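Succinoglycan biosynthesis protein (Bacillus cereus ATCC 14579, PDB 2QGM) is of uncertain function but is probably an erythromycin esterase-like hydrolase, possibly linked to succinoglycan biosynthesis. Local coordinates at residues 141-146 / 441-445. Numbering follows the deposited sequence.
Sequences PTDEII and PSHIK
The last residues of the chain, 441-445, run in extended conformation across the N-terminus of helix 143-157. The backbones of T142 and I444 meet (CA-CA 4.1 Å) as a non-hydrogen-bonded antiparallel pair, a single beta bridge. One flanking bond runs from K445 N to P141 O (3.0 Å). The other runs from D143 N to H443 O (2.8 Å); T142 CA also approaches H443 O (3.2 Å) in a CA-H...O contact. T142 is the N-cap: its p rotamer turns OG1 back to accept from I145 N (3.1 Å), leaving T142 CG2 against S442 CB (3.9 Å). I444 points its CB away, but its m, m rotamer swings I444 CD1 back to T142 CG2 (3.6 Å). E144 (m, chi2 90°, chi3 -8°) folds its carboxylate onto the tail. E144 OE1 accepts from H443 N (3.1 Å), and E144 OE2 from H443 ND1 (2.7 Å), near the ring plane, with a more bent bond from H443 N (3.2 Å); S87, on helix 87-104, also bonds OE2. The m rotamer of H443, chi2 72°, presents ND1 for this His-carboxylate pair. D143 (m) brings OD1 to K445 CB (3.2 Å). K445, all t, stretches over I146 (m, t), K445 CD to I146 CD1 3.3 Å, while its terminal carboxylate reaches R133. S442 OG turns to T349 on strand 346-350. The whole is a capped helix start joined by an isolated antiparallel bridge to the C-terminal tail that follows sheet strand 432-439 in this erythromycin esterase-like fold.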
ATOM      1  N   PRO A 141      -4.959   2.839 -12.691  1.00 18.99           N
ATOM      2  CA  PRO A 141      -4.402   2.646 -14.039  1.00 20.33           C
ATOM      3  C   PRO A 141      -3.992   4.001 -14.630  1.00 21.56           C
ATOM      4  O   PRO A 141      -4.540   4.434 -15.645  1.00 23.46           O
ATOM      5  CB  PRO A 141      -5.563   2.020 -14.822  1.00 20.69           C
ATOM      6  CG  PRO A 141      -6.565   1.629 -13.796  1.00 23.75           C
ATOM      7  CD  PRO A 141      -6.419   2.659 -12.716  1.00 18.97           C
ATOM      8  N   THR A 142      -3.040   4.665 -13.981  1.00 20.45           N
ATOM      9  CA  THR A 142      -2.573   5.977 -14.419  1.00 19.80           C
ATOM     10  C   THR A 142      -1.255   5.871 -15.165  1.00 20.01           C
ATOM     11  O   THR A 142      -0.556   4.868 -15.062  1.00 19.67           O
ATOM     12  CB  THR A 142      -2.361   6.919 -13.221  1.00 21.65           C
ATOM     13  OG1 THR A 142      -1.271   6.435 -12.424  1.00 22.89           O
ATOM     14  CG2 THR A 142      -3.618   6.985 -12.364  1.00 20.20           C
ATOM     15  N   ASP A 143      -0.914   6.912 -15.919  1.00 19.17           N
ATOM     16  CA  ASP A 143       0.346   6.913 -16.655  1.00 20.11           C
ATOM     17  C   ASP A 143       1.503   6.824 -15.669  1.00 18.35           C
ATOM     18  O   ASP A 143       2.491   6.135 -15.926  1.00 17.57           O
ATOM     19  CB  ASP A 143       0.503   8.187 -17.487  1.00 22.61           C
ATOM     20  CG  ASP A 143      -0.510   8.284 -18.612  1.00 26.92           C
ATOM     21  OD1 ASP A 143      -0.914   7.230 -19.153  1.00 29.09           O
ATOM     22  OD2 ASP A 143      -0.881   9.420 -18.972  1.00 27.39           O
ATOM     23  N   GLU A 144       1.363   7.520 -14.541  1.00 18.34           N
ATOM     24  CA  GLU A 144       2.395   7.552 -13.509  1.00 18.20           C
ATOM     25  C   GLU A 144       2.721   6.166 -12.954  1.00 18.36           C
ATOM     26  O   GLU A 144       3.888   5.779 -12.890  1.00 17.46           O
ATOM     27  CB  GLU A 144       1.972   8.482 -12.358  1.00 19.54           C
ATOM     28  CG  GLU A 144       1.803   9.961 -12.748  1.00 20.63           C
ATOM     29  CD  GLU A 144       0.392  10.321 -13.213  1.00 20.88           C
ATOM     30  OE1 GLU A 144      -0.436   9.407 -13.390  1.00 22.31           O
ATOM     31  OE2 GLU A 144       0.109  11.523 -13.400  1.00 19.74           O
ATOM     32  N   ILE A 145       1.693   5.421 -12.558  1.00 16.91           N
ATOM     33  CA  ILE A 145       1.905   4.093 -11.998  1.00 16.24           C
ATOM     34  C   ILE A 145       2.308   3.071 -13.055  1.00 15.13           C
ATOM     35  O   ILE A 145       3.196   2.256 -12.827  1.00 14.58           O
ATOM     36  CB  ILE A 145       0.637   3.600 -11.229  1.00 15.78           C
ATOM     37  CG1 ILE A 145       0.373   4.531 -10.049  1.00 16.07           C
ATOM     38  CG2 ILE A 145       0.829   2.166 -10.733  1.00 15.61           C
ATOM     39  CD1 ILE A 145      -0.875   4.225  -9.240  1.00 15.88           C
ATOM     40  N   ILE A 146       1.674   3.120 -14.220  1.00 15.75           N
ATOM     41  CA  ILE A 146       2.013   2.182 -15.275  1.00 15.57           C
ATOM     42  C   ILE A 146       3.467   2.348 -15.690  1.00 14.59           C
ATOM     43  O   ILE A 146       4.125   1.379 -16.041  1.00 14.42           O
ATOM     44  CB  ILE A 146       1.080   2.359 -16.474  1.00 18.53           C
ATOM     45  CG1 ILE A 146      -0.335   1.963 -16.048  1.00 21.16           C
ATOM     46  CG2 ILE A 146       1.561   1.508 -17.642  1.00 21.88           C
ATOM     47  CD1 ILE A 146      -1.397   2.265 -17.059  1.00 23.43           C
ATOM     48  N   PRO A 441      -3.628  16.630 -10.517  1.00 19.87           N
ATOM     49  CA  PRO A 441      -4.281  15.354 -10.829  1.00 19.74           C
ATOM     50  C   PRO A 441      -3.472  14.316 -11.603  1.00 18.62           C
ATOM     51  O   PRO A 441      -2.736  14.632 -12.542  1.00 18.50           O
ATOM     52  CB  PRO A 441      -5.525  15.779 -11.609  1.00 18.86           C
ATOM     53  CG  PRO A 441      -5.836  17.134 -11.046  1.00 17.31           C
ATOM     54  CD  PRO A 441      -4.455  17.759 -10.976  1.00 21.19           C
ATOM     55  N   SER A 442      -3.629  13.065 -11.190  1.00 20.83           N
ATOM     56  CA  SER A 442      -2.980  11.943 -11.852  1.00 20.55           C
ATOM     57  C   SER A 442      -3.627  11.815 -13.231  1.00 21.38           C
ATOM     58  O   SER A 442      -4.735  12.309 -13.451  1.00 20.32           O
ATOM     59  CB  SER A 442      -3.220  10.667 -11.050  1.00 20.16           C
ATOM     60  OG  SER A 442      -4.596  10.519 -10.765  1.00 19.25           O
ATOM     61  N   HIS A 443      -2.950  11.139 -14.153  1.00 22.79           N
ATOM     62  CA  HIS A 443      -3.479  10.974 -15.505  1.00 24.59           C
ATOM     63  C   HIS A 443      -3.918   9.542 -15.798  1.00 26.41           C
ATOM     64  O   HIS A 443      -3.081   8.677 -16.049  1.00 23.72           O
ATOM     65  CB  HIS A 443      -2.422  11.389 -16.533  1.00 26.28           C
ATOM     66  CG  HIS A 443      -1.869  12.762 -16.310  1.00 29.01           C
ATOM     67  ND1 HIS A 443      -1.013  13.058 -15.272  1.00 28.85           N
ATOM     68  CD2 HIS A 443      -2.068  13.921 -16.978  1.00 30.60           C
ATOM     69  CE1 HIS A 443      -0.708  14.344 -15.310  1.00 30.44           C
ATOM     70  NE2 HIS A 443      -1.334  14.890 -16.334  1.00 31.50           N
ATOM     71  N   ILE A 444      -5.227   9.296 -15.776  1.00 28.14           N
ATOM     72  CA  ILE A 444      -5.761   7.965 -16.058  1.00 31.50           C
ATOM     73  C   ILE A 444      -5.505   7.583 -17.514  1.00 34.16           C
ATOM     74  O   ILE A 444      -6.039   8.201 -18.435  1.00 33.68           O
ATOM     75  CB  ILE A 444      -7.287   7.896 -15.792  1.00 32.38           C
ATOM     76  CG1 ILE A 444      -7.568   8.165 -14.312  1.00 32.10           C
ATOM     77  CG2 ILE A 444      -7.837   6.521 -16.192  1.00 32.70           C
ATOM     78  CD1 ILE A 444      -7.048   7.090 -13.372  1.00 34.02           C
ATOM     79  N   LYS A 445      -4.680   6.560 -17.707  1.00 36.44           N
ATOM     80  CA  LYS A 445      -4.336   6.079 -19.041  1.00 39.04           C
ATOM     81  C   LYS A 445      -5.558   5.524 -19.775  1.00 39.97           C
ATOM     82  O   LYS A 445      -5.778   4.296 -19.703  1.00 42.79           O
ATOM     83  CB  LYS A 445      -3.248   5.003 -18.943  1.00 38.78           C
ATOM     84  CG  LYS A 445      -2.706   4.533 -20.281  1.00 38.66           C
ATOM     85  CD  LYS A 445      -1.635   3.474 -20.099  1.00 39.33           C
ATOM     86  CE  LYS A 445      -1.148   2.963 -21.445  1.00 40.03           C
ATOM     87  NZ  LYS A 445      -0.137   1.879 -21.306  1.00 40.62           N
ATOM     88  OXT LYS A 445      -6.296   6.317 -20.400  1.00 42.06           O
TER